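Clan CA, family C40, NlpC/P60 superfamily cysteine peptidase (Trichomonas vaginalis, PDB 6BIO) probably acts as a cysteine peptidase of the NlpC/P60 type, a laterally acquired peptidoglycan hydrolase directed against bacteria. Local coordinates at residues I85-V90 with D140-K145; D123-I128 with Y136-A141; E212-I217 with S270-Y275; F225-D230 with Y265-S270. One frame throughout, in Å; residues are numbered along the deposited sequence.

Contact 1: residues I85-V90 with D140-K145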
loop_
_atom_site.group_PDB
_atom_site.type_symbol
_atom_site.label_atom_id
_atom_site.label_comp_id
_atom_site.label_asym_id
_atom_site.label_seq_id
_atom_site.Cartn_x
_atom_site.Cartn_y
_atom_site.Cartn_z
ATOM N N ILE A 85 15.061 1.774 -8.429
ATOM C CA ILE A 85 14.671 3.170 -8.642
ATOM C C ILE A 85 15.871 4.119 -8.508
ATOM O O ILE A 85 16.362 4.354 -7.406
ATOM C CB ILE A 85 13.529 3.583 -7.691
ATOM C CG1 ILE A 85 12.349 2.628 -7.821
ATOM C CG2 ILE A 85 13.102 5.007 -7.984
ATOM C CD1 ILE A 85 11.295 2.799 -6.735
ATOM N N PRO A 86 16.345 4.717 -9.597
ATOM C CA PRO A 86 17.434 5.700 -9.489
ATOM C C PRO A 86 16.979 6.966 -8.808
ATOM O O PRO A 86 15.873 7.450 -9.057
ATOM C CB PRO A 86 17.782 5.998 -10.949
ATOM C CG PRO A 86 17.262 4.835 -11.705
ATOM C CD PRO A 86 16.026 4.392 -10.995
ATOM N N THR A 87 17.846 7.528 -7.969
ATOM C CA THR A 87 17.593 8.818 -7.347
ATOM C C THR A 87 18.956 9.419 -6.972
ATOM O O THR A 87 20.009 8.899 -7.368
ATOM C CB THR A 87 16.592 8.672 -6.186
ATOM O OG1 THR A 87 16.242 9.981 -5.704
ATOM C CG2 THR A 87 17.136 7.836 -5.071
ATOM N N GLN A 88 18.929 10.490 -6.187
ATOM C CA GLN A 88 20.131 11.120 -5.661
ATOM C C GLN A 88 19.940 11.498 -4.204
ATOM O O GLN A 88 18.814 11.742 -3.753
ATOM C CB GLN A 88 20.560 12.321 -6.485
ATOM C CG GLN A 88 19.642 13.481 -6.348
ATOM C CD GLN A 88 20.242 14.675 -7.077
ATOM O OE1 GLN A 88 20.595 15.704 -6.471
ATOM N NE2 GLN A 88 20.425 14.518 -8.392
ATOM N N SER A 89 21.034 11.530 -3.451
ATOM C CA SER A 89 20.945 12.008 -2.088
ATOM C C SER A 89 20.980 13.529 -2.104
ATOM O O SER A 89 21.549 14.164 -3.003
ATOM C CB SER A 89 22.084 11.466 -1.226
ATOM O OG SER A 89 23.340 12.002 -1.617
ATOM N N VAL A 90 20.372 14.117 -1.092
ATOM C CA VAL A 90 20.332 15.575 -0.958
ATOM C C VAL A 90 21.171 16.072 0.208
ATOM O O VAL A 90 21.379 17.293 0.323
ATOM C CB VAL A 90 18.882 16.098 -0.841
ATOM C CG1 VAL A 90 18.062 15.624 -2.044
ATOM C CG2 VAL A 90 18.255 15.641 0.471
ATOM N N ASP A 140 14.968 10.547 4.618
ATOM C CA ASP A 140 14.980 11.943 4.203
ATOM C C ASP A 140 16.290 12.383 3.559
ATOM O O ASP A 140 16.370 13.519 3.062
ATOM C CB ASP A 140 14.603 12.816 5.388
ATOM C CG ASP A 140 13.132 12.658 5.754
ATOM O OD1 ASP A 140 12.296 12.491 4.817
ATOM O OD2 ASP A 140 12.800 12.637 6.962
ATOM N N ALA A 141 17.317 11.528 3.523
ATOM C CA ALA A 141 18.530 11.890 2.819
ATOM C C ALA A 141 18.397 11.754 1.317
ATOM O O ALA A 141 19.305 12.205 0.611
ATOM C CB ALA A 141 19.709 11.063 3.312
ATOM N N LEU A 142 17.315 11.132 0.812
ATOM C CA LEU A 142 17.136 10.932 -0.619
ATOM C C LEU A 142 16.077 11.854 -1.175
ATOM O O LEU A 142 15.105 12.184 -0.490
ATOM C CB LEU A 142 16.724 9.488 -0.937
ATOM C CG LEU A 142 17.743 8.423 -0.518
ATOM C CD1 LEU A 142 17.361 7.078 -1.119
ATOM C CD2 LEU A 142 19.198 8.787 -0.921
ATOM N N GLN A 143 16.232 12.199 -2.458
ATOM C CA GLN A 143 15.274 13.075 -3.141
ATOM C C GLN A 143 13.943 12.360 -3.362
ATOM O O GLN A 143 12.876 12.945 -3.102
ATOM C CB GLN A 143 15.867 13.542 -4.483
ATOM C CG GLN A 143 14.924 14.316 -5.385
ATOM C CD GLN A 143 14.458 15.599 -4.783
ATOM O OE1 GLN A 143 15.217 16.307 -4.096
ATOM N NE2 GLN A 143 13.193 15.922 -5.023
ATOM N N TYR A 144 13.994 11.089 -3.801
ATOM C CA TYR A 144 12.795 10.315 -4.127
ATOM C C TYR A 144 11.978 10.076 -2.880
ATOM O O TYR A 144 12.506 9.740 -1.826
ATOM C CB TYR A 144 13.219 8.974 -4.726
ATOM C CG TYR A 144 12.066 8.065 -5.168
ATOM C CD1 TYR A 144 11.460 7.175 -4.274
ATOM C CD2 TYR A 144 11.593 8.095 -6.477
ATOM C CE1 TYR A 144 10.411 6.347 -4.679
ATOM C CE2 TYR A 144 10.547 7.326 -6.879
ATOM C CZ TYR A 144 9.955 6.441 -5.982
ATOM O OH TYR A 144 8.920 5.614 -6.318
ATOM N N LYS A 145 10.658 10.172 -3.022
ATOM C CA LYS A 145 9.699 9.889 -1.954
ATOM C C LYS A 145 8.720 8.821 -2.445
ATOM O O LYS A 145 8.107 8.980 -3.506
ATOM C CB LYS A 145 8.939 11.157 -1.571
ATOM C CG LYS A 145 9.782 12.289 -1.118
ATOM C CD LYS A 145 10.202 12.103 0.300
ATOM C CE LYS A 145 11.075 13.277 0.746
ATOM N NZ LYS A 145 12.434 13.138 0.187
#

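Contact 2: residues D123-I128 with Y136-A141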
loop_
_atom_site.group_PDB
_atom_site.type_symbol
_atom_site.label_atom_id
_atom_site.label_comp_id
_atom_site.label_asym_id
_atom_site.label_seq_id
_atom_site.Cartn_x
_atom_site.Cartn_y
_atom_site.Cartn_z
ATOM N N ASP A 123 11.474 0.925 7.802
ATOM C CA ASP A 123 11.500 1.455 9.159
ATOM C C ASP A 123 12.263 2.772 9.252
ATOM O O ASP A 123 13.086 2.977 10.164
ATOM C CB ASP A 123 12.066 0.428 10.126
ATOM C CG ASP A 123 11.255 -0.851 10.147
ATOM O OD1 ASP A 123 10.067 -0.839 9.808
ATOM O OD2 ASP A 123 11.814 -1.892 10.455
ATOM N N GLY A 124 11.998 3.675 8.307
ATOM C CA GLY A 124 12.613 4.996 8.295
ATOM C C GLY A 124 13.806 5.115 7.375
ATOM O O GLY A 124 14.406 6.198 7.317
ATOM N N PHE A 125 14.084 4.078 6.575
ATOM C CA PHE A 125 15.235 3.995 5.688
ATOM C C PHE A 125 14.800 3.485 4.318
ATOM O O PHE A 125 13.804 2.778 4.205
ATOM C CB PHE A 125 16.305 3.019 6.214
ATOM C CG PHE A 125 16.939 3.416 7.536
ATOM C CD1 PHE A 125 16.271 3.223 8.742
ATOM C CD2 PHE A 125 18.267 3.860 7.579
ATOM C CE1 PHE A 125 16.893 3.546 9.939
ATOM C CE2 PHE A 125 18.874 4.192 8.769
ATOM C CZ PHE A 125 18.180 4.025 9.957
ATOM N N TYR A 126 15.583 3.793 3.270
ATOM C CA TYR A 126 15.595 3.029 2.026
ATOM C C TYR A 126 16.764 2.062 2.091
ATOM O O TYR A 126 17.792 2.354 2.723
ATOM C CB TYR A 126 15.795 3.925 0.789
ATOM C CG TYR A 126 14.637 4.842 0.450
ATOM C CD1 TYR A 126 13.558 4.384 -0.304
ATOM C CD2 TYR A 126 14.608 6.156 0.896
ATOM C CE1 TYR A 126 12.514 5.191 -0.611
ATOM C CE2 TYR A 126 13.554 6.992 0.564
ATOM C CZ TYR A 126 12.516 6.502 -0.191
ATOM O OH TYR A 126 11.434 7.253 -0.530
ATOM N N ARG A 127 16.675 0.979 1.340
ATOM C CA ARG A 127 17.848 0.174 1.064
ATOM C C ARG A 127 18.337 0.579 -0.307
ATOM O O ARG A 127 17.543 0.665 -1.240
ATOM C CB ARG A 127 17.559 -1.322 1.117
ATOM C CG ARG A 127 18.852 -2.148 1.165
ATOM C CD ARG A 127 18.624 -3.646 1.442
ATOM N NE ARG A 127 17.906 -4.307 0.380
ATOM C CZ ARG A 127 18.482 -4.907 -0.659
ATOM N NH1 ARG A 127 17.726 -5.469 -1.589
ATOM N NH2 ARG A 127 19.806 -4.918 -0.786
ATOM N N ILE A 128 19.651 0.855 -0.415
ATOM C CA ILE A 128 20.214 1.407 -1.643
ATOM C C ILE A 128 21.508 0.712 -2.017
ATOM O O ILE A 128 22.148 0.033 -1.210
ATOM C CB ILE A 128 20.463 2.939 -1.602
ATOM C CG1 ILE A 128 21.538 3.300 -0.562
ATOM C CG2 ILE A 128 19.196 3.711 -1.351
ATOM C CD1 ILE A 128 22.164 4.652 -0.749
ATOM N N TYR A 136 21.398 0.568 4.218
ATOM C CA TYR A 136 20.233 1.369 4.573
ATOM C C TYR A 136 20.603 2.826 4.826
ATOM O O TYR A 136 21.513 3.113 5.603
ATOM C CB TYR A 136 19.551 0.770 5.814
ATOM C CG TYR A 136 18.969 -0.599 5.524
ATOM C CD1 TYR A 136 19.731 -1.755 5.597
ATOM C CD2 TYR A 136 17.650 -0.728 5.083
ATOM C CE1 TYR A 136 19.217 -2.988 5.293
ATOM C CE2 TYR A 136 17.116 -1.953 4.785
ATOM C CZ TYR A 136 17.877 -3.086 4.894
ATOM O OH TYR A 136 17.324 -4.286 4.577
ATOM N N ILE A 137 19.853 3.737 4.193
ATOM C CA ILE A 137 20.063 5.176 4.320
ATOM C C ILE A 137 18.784 5.837 4.806
ATOM O O ILE A 137 17.686 5.467 4.399
ATOM C CB ILE A 137 20.565 5.756 2.975
ATOM C CG1 ILE A 137 21.114 7.156 3.180
ATOM C CG2 ILE A 137 19.518 5.691 1.873
ATOM C CD1 ILE A 137 21.912 7.673 2.008
ATOM N N LEU A 138 18.930 6.786 5.715
ATOM C CA LEU A 138 17.770 7.471 6.261
ATOM C C LEU A 138 16.930 8.044 5.126
ATOM O O LEU A 138 17.445 8.623 4.147
ATOM C CB LEU A 138 18.195 8.576 7.218
ATOM C CG LEU A 138 18.771 8.144 8.582
ATOM C CD1 LEU A 138 19.419 9.330 9.290
ATOM C CD2 LEU A 138 17.671 7.549 9.478
ATOM N N GLU A 139 15.614 7.890 5.259
ATOM C CA GLU A 139 14.804 8.146 4.085
ATOM C C GLU A 139 14.814 9.624 3.678
ATOM O O GLU A 139 14.780 9.937 2.485
ATOM C CB GLU A 139 13.407 7.500 4.207
ATOM C CG GLU A 139 12.566 8.123 5.147
ATOM C CD GLU A 139 11.302 7.267 5.492
ATOM O OE1 GLU A 139 11.031 6.142 4.978
ATOM O OE2 GLU A 139 10.601 7.750 6.334
ATOM N N ASP A 140 14.968 10.547 4.618
ATOM C CA ASP A 140 14.980 11.943 4.203
ATOM C C ASP A 140 16.290 12.383 3.559
ATOM O O ASP A 140 16.370 13.519 3.062
ATOM C CB ASP A 140 14.603 12.816 5.388
ATOM C CG ASP A 140 13.132 12.658 5.754
ATOM O OD1 ASP A 140 12.296 12.491 4.817
ATOM O OD2 ASP A 140 12.800 12.637 6.962
ATOM N N ALA A 141 17.317 11.528 3.523
ATOM C CA ALA A 141 18.530 11.890 2.819
ATOM C C ALA A 141 18.397 11.754 1.317
ATOM O O ALA A 141 19.305 12.205 0.611
ATOM C CB ALA A 141 19.709 11.063 3.312
HETATM O O HOH W 1 9.770 4.084 6.526
HETATM O O HOH W 2 11.588 4.658 2.672
HETATM O O HOH W 3 15.658 -4.501 2.185
#

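Contact 3: residues E212-I217 with S270-Y275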
loop_
_atom_site.group_PDB
_atom_site.type_symbol
_atom_site.label_atom_id
_atom_site.label_comp_id
_atom_site.label_asym_id
_atom_site.label_seq_id
_atom_site.Cartn_x
_atom_site.Cartn_y
_atom_site.Cartn_z
ATOM N N GLU A 212 -16.547 3.720 15.845
ATOM C CA GLU A 212 -17.929 3.397 16.157
ATOM C C GLU A 212 -18.881 4.576 15.966
ATOM O O GLU A 212 -20.050 4.357 15.646
ATOM C CB GLU A 212 -18.013 2.892 17.595
ATOM C CG GLU A 212 -19.386 2.399 17.954
ATOM C CD GLU A 212 -19.413 1.736 19.329
ATOM O OE1 GLU A 212 -18.381 1.791 20.034
ATOM O OE2 GLU A 212 -20.454 1.140 19.694
ATOM N N ASP A 213 -18.419 5.815 16.166
ATOM C CA ASP A 213 -19.234 7.022 16.030
ATOM C C ASP A 213 -18.797 7.784 14.785
ATOM O O ASP A 213 -17.637 8.187 14.675
ATOM C CB ASP A 213 -19.066 7.868 17.295
ATOM C CG ASP A 213 -19.819 9.197 17.256
ATOM O OD1 ASP A 213 -20.548 9.497 16.285
ATOM O OD2 ASP A 213 -19.657 9.964 18.241
ATOM N N ALA A 214 -19.711 7.947 13.826
ATOM C CA ALA A 214 -19.428 8.687 12.601
ATOM C C ALA A 214 -18.868 10.075 12.854
ATOM O O ALA A 214 -18.160 10.598 11.990
ATOM C CB ALA A 214 -20.679 8.787 11.732
ATOM N N GLN A 215 -19.141 10.671 14.018
ATOM C CA GLN A 215 -18.555 11.966 14.364
ATOM C C GLN A 215 -17.035 11.927 14.365
ATOM O O GLN A 215 -16.388 12.966 14.186
ATOM C CB GLN A 215 -19.064 12.422 15.745
ATOM N N ASP A 216 -16.457 10.758 14.581
ATOM C CA ASP A 216 -15.017 10.605 14.701
ATOM C C ASP A 216 -14.346 10.261 13.378
ATOM O O ASP A 216 -13.135 10.010 13.358
ATOM C CB ASP A 216 -14.709 9.522 15.738
ATOM C CG ASP A 216 -15.180 9.917 17.122
ATOM O OD1 ASP A 216 -15.135 11.124 17.428
ATOM O OD2 ASP A 216 -15.632 9.049 17.900
ATOM N N ILE A 217 -15.095 10.234 12.272
ATOM C CA ILE A 217 -14.520 9.820 11.002
ATOM C C ILE A 217 -13.523 10.855 10.522
ATOM O O ILE A 217 -13.651 12.057 10.785
ATOM C CB ILE A 217 -15.636 9.611 9.968
ATOM C CG1 ILE A 217 -15.168 8.804 8.771
ATOM C CG2 ILE A 217 -16.217 10.963 9.513
ATOM C CD1 ILE A 217 -16.311 8.323 7.880
ATOM N N SER A 270 -22.524 -0.109 7.316
ATOM C CA SER A 270 -22.186 -1.294 8.124
ATOM C C SER A 270 -21.128 -0.913 9.148
ATOM O O SER A 270 -21.414 -0.862 10.339
ATOM C CB SER A 270 -21.717 -2.434 7.238
ATOM O OG SER A 270 -21.279 -3.495 8.016
ATOM N N THR A 271 -19.897 -0.637 8.708
ATOM C CA THR A 271 -18.872 -0.144 9.620
ATOM C C THR A 271 -18.048 0.951 8.964
ATOM O O THR A 271 -18.004 1.096 7.739
ATOM C CB THR A 271 -17.918 -1.258 10.172
ATOM O OG1 THR A 271 -17.097 -1.786 9.150
ATOM C CG2 THR A 271 -18.680 -2.376 10.893
ATOM N N ILE A 272 -17.399 1.725 9.820
ATOM C CA ILE A 272 -16.353 2.682 9.456
ATOM C C ILE A 272 -15.043 2.102 9.959
ATOM O O ILE A 272 -14.916 1.780 11.150
ATOM C CB ILE A 272 -16.624 4.061 10.080
ATOM C CG1 ILE A 272 -18.017 4.589 9.649
ATOM C CG2 ILE A 272 -15.492 5.024 9.685
ATOM C CD1 ILE A 272 -18.459 5.772 10.458
ATOM N N ARG A 273 -14.065 1.965 9.054
ATOM C CA ARG A 273 -12.831 1.268 9.371
ATOM C C ARG A 273 -11.632 2.140 9.016
ATOM O O ARG A 273 -11.571 2.730 7.920
ATOM C CB ARG A 273 -12.715 -0.045 8.594
ATOM C CG ARG A 273 -13.753 -1.088 8.935
ATOM C CD ARG A 273 -13.664 -1.533 10.356
ATOM N NE ARG A 273 -14.522 -2.682 10.616
ATOM C CZ ARG A 273 -14.326 -3.565 11.585
ATOM N NH1 ARG A 273 -13.258 -3.489 12.358
ATOM N NH2 ARG A 273 -15.206 -4.566 11.745
ATOM N N ARG A 274 -10.671 2.184 9.931
ATOM C CA ARG A 274 -9.473 3.015 9.814
ATOM C C ARG A 274 -8.270 2.087 9.654
ATOM O O ARG A 274 -7.868 1.390 10.596
ATOM C CB ARG A 274 -9.340 3.903 11.049
ATOM C CG ARG A 274 -8.073 4.745 11.039
ATOM C CD ARG A 274 -8.115 5.854 12.082
ATOM N NE ARG A 274 -9.281 6.711 11.853
ATOM C CZ ARG A 274 -9.820 7.532 12.741
ATOM N NH1 ARG A 274 -9.281 7.694 13.949
ATOM N NH2 ARG A 274 -10.913 8.219 12.414
ATOM N N TYR A 275 -7.736 2.048 8.444
ATOM C CA TYR A 275 -6.610 1.189 8.116
ATOM C C TYR A 275 -5.277 1.902 8.228
ATOM O O TYR A 275 -4.234 1.253 8.122
ATOM C CB TYR A 275 -6.783 0.610 6.711
ATOM C CG TYR A 275 -7.735 -0.555 6.645
ATOM C CD1 TYR A 275 -9.100 -0.371 6.543
ATOM C CD2 TYR A 275 -7.248 -1.847 6.650
ATOM C CE1 TYR A 275 -9.955 -1.473 6.458
ATOM C CE2 TYR A 275 -8.103 -2.944 6.574
ATOM C CZ TYR A 275 -9.449 -2.743 6.481
ATOM O OH TYR A 275 -10.256 -3.853 6.320
HETATM O O HOH W 4 -10.817 9.730 15.478
#

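Contact 4: residues F225-D230 with Y265-S270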
loop_
_atom_site.group_PDB
_atom_site.type_symbol
_atom_site.label_atom_id
_atom_site.label_comp_id
_atom_site.label_asym_id
_atom_site.label_seq_id
_atom_site.Cartn_x
_atom_site.Cartn_y
_atom_site.Cartn_z
ATOM N N PHE A 225 -21.188 -0.381 3.232
ATOM C CA PHE A 225 -22.623 -0.195 3.126
ATOM C C PHE A 225 -23.290 -1.496 2.692
ATOM O O PHE A 225 -22.707 -2.339 2.002
ATOM C CB PHE A 225 -22.984 0.877 2.085
ATOM C CG PHE A 225 -22.351 2.255 2.313
ATOM C CD1 PHE A 225 -22.999 3.205 3.099
ATOM C CD2 PHE A 225 -21.130 2.608 1.732
ATOM C CE1 PHE A 225 -22.448 4.488 3.272
ATOM C CE2 PHE A 225 -20.614 3.865 1.900
ATOM C CZ PHE A 225 -21.259 4.800 2.666
ATOM N N ARG A 226 -24.578 -1.597 3.062
ATOM C CA ARG A 226 -25.448 -2.676 2.616
ATOM C C ARG A 226 -26.407 -2.083 1.599
ATOM O O ARG A 226 -27.307 -1.321 1.961
ATOM C CB ARG A 226 -26.182 -3.304 3.815
ATOM C CG ARG A 226 -25.214 -3.758 4.887
ATOM C CD ARG A 226 -25.872 -4.732 5.863
ATOM N NE ARG A 226 -26.968 -4.064 6.550
ATOM C CZ ARG A 226 -26.870 -3.276 7.604
ATOM N NH1 ARG A 226 -25.723 -3.126 8.251
ATOM N NH2 ARG A 226 -27.970 -2.672 8.070
ATOM N N THR A 227 -26.196 -2.399 0.320
ATOM C CA THR A 227 -26.931 -1.742 -0.763
ATOM C C THR A 227 -27.829 -2.663 -1.561
ATOM O O THR A 227 -28.463 -2.183 -2.504
ATOM C CB THR A 227 -25.998 -0.994 -1.748
ATOM O OG1 THR A 227 -25.280 -1.935 -2.547
ATOM C CG2 THR A 227 -25.026 -0.066 -1.024
ATOM N N ASP A 228 -27.929 -3.949 -1.221
ATOM C CA ASP A 228 -28.731 -4.909 -1.997
ATOM C C ASP A 228 -29.958 -5.305 -1.184
ATOM O O ASP A 228 -29.859 -6.045 -0.201
ATOM C CB ASP A 228 -27.873 -6.137 -2.321
ATOM C CG ASP A 228 -28.630 -7.199 -3.094
ATOM O OD1 ASP A 228 -29.831 -7.040 -3.378
ATOM O OD2 ASP A 228 -28.001 -8.227 -3.412
ATOM N N SER A 229 -31.118 -4.789 -1.569
ATOM C CA SER A 229 -32.310 -5.082 -0.762
ATOM C C SER A 229 -32.793 -6.525 -0.891
ATOM O O SER A 229 -33.594 -6.955 -0.053
ATOM C CB SER A 229 -33.426 -4.093 -1.080
ATOM O OG SER A 229 -33.717 -4.145 -2.430
ATOM N N ASP A 230 -32.291 -7.289 -1.851
ATOM C CA ASP A 230 -32.540 -8.729 -1.867
ATOM C C ASP A 230 -31.592 -9.508 -0.958
ATOM O O ASP A 230 -31.786 -10.717 -0.792
ATOM C CB ASP A 230 -32.392 -9.308 -3.276
ATOM C CG ASP A 230 -33.568 -8.966 -4.207
ATOM O OD1 ASP A 230 -34.671 -8.643 -3.758
ATOM O OD2 ASP A 230 -33.376 -9.045 -5.432
ATOM N N TYR A 265 -26.425 9.873 1.257
ATOM C CA TYR A 265 -26.351 8.594 0.566
ATOM C C TYR A 265 -27.401 7.649 1.160
ATOM O O TYR A 265 -27.373 7.399 2.377
ATOM C CB TYR A 265 -24.962 8.021 0.733
ATOM C CG TYR A 265 -24.661 6.798 -0.092
ATOM C CD1 TYR A 265 -24.750 6.822 -1.481
ATOM C CD2 TYR A 265 -24.241 5.612 0.508
ATOM C CE1 TYR A 265 -24.464 5.719 -2.228
ATOM C CE2 TYR A 265 -23.936 4.504 -0.255
ATOM C CZ TYR A 265 -24.047 4.570 -1.613
ATOM O OH TYR A 265 -23.734 3.463 -2.352
ATOM N N PRO A 266 -28.302 7.071 0.364
ATOM C CA PRO A 266 -29.504 6.439 0.944
ATOM C C PRO A 266 -29.357 4.957 1.224
ATOM O O PRO A 266 -30.300 4.203 0.977
ATOM C CB PRO A 266 -30.557 6.687 -0.142
ATOM C CG PRO A 266 -29.751 6.598 -1.365
ATOM C CD PRO A 266 -28.477 7.298 -1.083
ATOM N N TYR A 267 -28.213 4.511 1.715
ATOM C CA TYR A 267 -28.030 3.121 2.080
ATOM C C TYR A 267 -27.368 3.039 3.441
ATOM O O TYR A 267 -26.578 3.917 3.803
ATOM C CB TYR A 267 -27.132 2.405 1.066
ATOM C CG TYR A 267 -27.721 2.411 -0.306
ATOM C CD1 TYR A 267 -28.690 1.495 -0.666
ATOM C CD2 TYR A 267 -27.306 3.327 -1.255
ATOM C CE1 TYR A 267 -29.214 1.481 -1.930
ATOM C CE2 TYR A 267 -27.871 3.348 -2.504
ATOM C CZ TYR A 267 -28.822 2.423 -2.830
ATOM O OH TYR A 267 -29.352 2.433 -4.092
ATOM N N PRO A 268 -27.678 2.011 4.224
ATOM C CA PRO A 268 -27.144 1.957 5.583
ATOM C C PRO A 268 -25.666 1.629 5.626
ATOM O O PRO A 268 -25.172 0.777 4.888
ATOM C CB PRO A 268 -27.936 0.824 6.221
ATOM C CG PRO A 268 -28.368 0.012 5.064
ATOM C CD PRO A 268 -28.667 0.957 3.989
ATOM N N VAL A 269 -24.973 2.317 6.524
ATOM C CA VAL A 269 -23.593 2.006 6.846
ATOM C C VAL A 269 -23.545 0.692 7.612
ATOM O O VAL A 269 -24.364 0.440 8.502
ATOM C CB VAL A 269 -23.011 3.118 7.725
ATOM C CG1 VAL A 269 -21.649 2.691 8.236
ATOM C CG2 VAL A 269 -22.900 4.412 6.934
ATOM N N SER A 270 -22.524 -0.109 7.316
ATOM C CA SER A 270 -22.186 -1.294 8.124
ATOM C C SER A 270 -21.128 -0.913 9.148
ATOM O O SER A 270 -21.414 -0.862 10.339
ATOM C CB SER A 270 -21.717 -2.434 7.238
ATOM O OG SER A 270 -21.279 -3.495 8.016
HETATM O O HOH W 5 -23.443 -5.067 8.366
#

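Contact 1: residues I85-V90 with D140-K145
T87 and Y144 meet through first torsions that both run anti to the backbone N, with OG1 in that position in T87 (chi1 -173°) and CG in Y144 (chi1 -178°). T87 OG1 thus faces the backbone of Y144 and accepts a hydrogen bond from Y144 N at 3.1 Å. Y144 CB comes in beside the same oxygen, 3.3 Å from T87 OG1, and the two side chains cross at about a right angle. From CG the Y144 ring reaches I85. There I85 CG2 sits over one ring face, offset toward the rim, 3.9 Å from the Y144 ring centroid and 23° off its normal, which meets the criterion for a CH-pi contact. I85 CD1 covers the phenol end, 3.7 Å from Y144 OH.

Farther along, two backbone bonds flank a single bridge between S89 and L142: Q143 N to Q88 O at 2.9 Å and V90 N to A141 O at 2.8 Å. L142 CD2 packs on the bridge itself, 3.8 Å from S89 CA, while its CD1 touches T87 CG2. V90 CG1 meets the bent chain of Q143 at OE1, 3.6 Å away.

A 3-10 turn followed by a segment that comes back alongside strand 80-88 is consistent with the closing step of an SH3 barrel. Strand 80-88 is bonded along its other edge to strand 114-122, through I85 with I117 and T87 with V115. The returning segment sends L142 onto Y126 and I128 of strand 125-130, and Y144 onto I117 and Y126.

Contact 2: residues D123-I128 with Y136-A141
F125 and L138 form a non-hydrogen-bonded pair in the antiparallel beta hairpin of strands 125-130 and 133-138, part of the bacterial SH3 domain. Their side chains lie side by side, and the bump of L138 CD2 rests over one face of the F125 ring, 3.9 Å from its centroid. F125 CD2 lies against the peptide joining I137 and L138, 3.4 Å from I137 C. On the face carrying R127 and Y136, R127 CG lies above the Y136 ring, 15° off its normal, while F125 CB meets that ring's edge. On the face with Y126 and I137, I137 CG2 fits into the angle between the branches of I128, whose end leans in from the side, 3.8 Å from I128 CG2. Y126 and I137 exchange both backbone bonds, a hydrogen-bonded pair.

At the open end of the hairpin E139 folds over G124. Its CG lies between backbone N and carbonyl carbon (chi1 71°), which sets E139 CG 3.4 Å from G124 O, while E139 N bonds that oxygen at 2.9 Å. Water 2 sits over the centre of the Y126 ring and donates to F125 O and, at 2.8 Å, to E139 OE1.

Contact 3: residues E212-I217 with S270-Y275
I272 is the first residue of 270-275 to touch 212-217, and it does so with two separate branches. Its CG1 stands anti to the carbonyl carbon (chi1 -57°), while CG2 lies anti to the backbone N. The CG1 branch ends in CD1 against the start of the 3-10 turn, 3.7 Å from A214 CA and 4.0 Å from A214 CB. The other branch meets I217 instead: I272 CG2 is 3.8 Å from I217 CD1, and the two isoleucines cross at about a right angle.

In the antiparallel sheet of the NlpC/P60 domain, strand 269-274 runs between strands 209-210 and 222-225. The loop that joins those two neighbours must therefore pass across it, and 212-217 is the part of that crossing that lies on I272 and R274. An Asx turn, with D213 OD1 accepting from Q215 N at 2.9 Å, shapes its entry into the 3-10 turn.

Two residues beyond I272, R274 supplies the polar half. Its NH2 donates to D216 O at 3.0 Å with an angle of 140° at the hydrogen, and the oxygen lies only 5° out of the guanidinium plane. The same NH2 also forms a salt bridge with D221 OD2, a second, charged partner that would help hold the guanidinium in place. Water 4 completes the link, accepting from R274 NH1 at 3.0 Å and donating to D216 O at 3.2 Å.

Contact 4: residues F225-D230 with Y265-S270
F225 and V269 form an antiparallel non-hydrogen-bonded pair where strand 222-225 ends and strand 269-274 begins, in the sheet of the NlpC/P60 domain. The side chains of this pair diverge, yet the F225 ring still reaches the residues that lead into V269. Its CB begins 3.6 Å from P268 O; chi1 -56° sets CG anti to the carbonyl carbon, and from there the ring lies with one face over Y265 CE2. CG, CD2 and CE2 all have Y265 CE2 as their nearest partner; CD1 meets both Y265 CE2 and Y267 O, each 3.7 Å away. CE1 makes the tightest approach, 3.5 Å from Y265 CD2, and also meets V269 CG2. At the tip, CZ again lies against Y265 CD2. The outcome is a T-shaped pair in which the edge of Y265 points at the face of F225, with F225 and Y265 centroids 4.7 Å apart and planes at 71°. F247 meets both rings, extending the aromatic cluster.

R226 N donates to P268 O at 3.1 Å with an angle of 163°, holding the two backbones together. T227 CB then sits over one face of Y267, 4.1 Å from the Y267 centroid, while T227 OG1 bonds T236 OG1. S270 OG, itself bonded to D205 OD1, and R226 are joined through water 5, which accepts from R226 NH1 at 3.0 Å and donates to S270 OG at 2.7 Å.

Contacts 1 and 2 belong to the SH3 part of the chain and contacts 3 and 4 to the NlpC/P60 part; within each pair the two are close. Contacts 1 and 2 have centres about 9 Å apart, share D140 and A141, reach the same antiparallel sheet, and touch where Y144 O probably bonds Y126 OH. Contacts 3 and 4 lie about 16 Å apart between centres, share S270 and both use strand 269-274, with contact 4 nested inside the loop that contact 3 closes. Between the pairs, centres are 33 to 45 Å apart with no touch, and the first pair closes before the second opens, as expected of consecutive, separately packed domains.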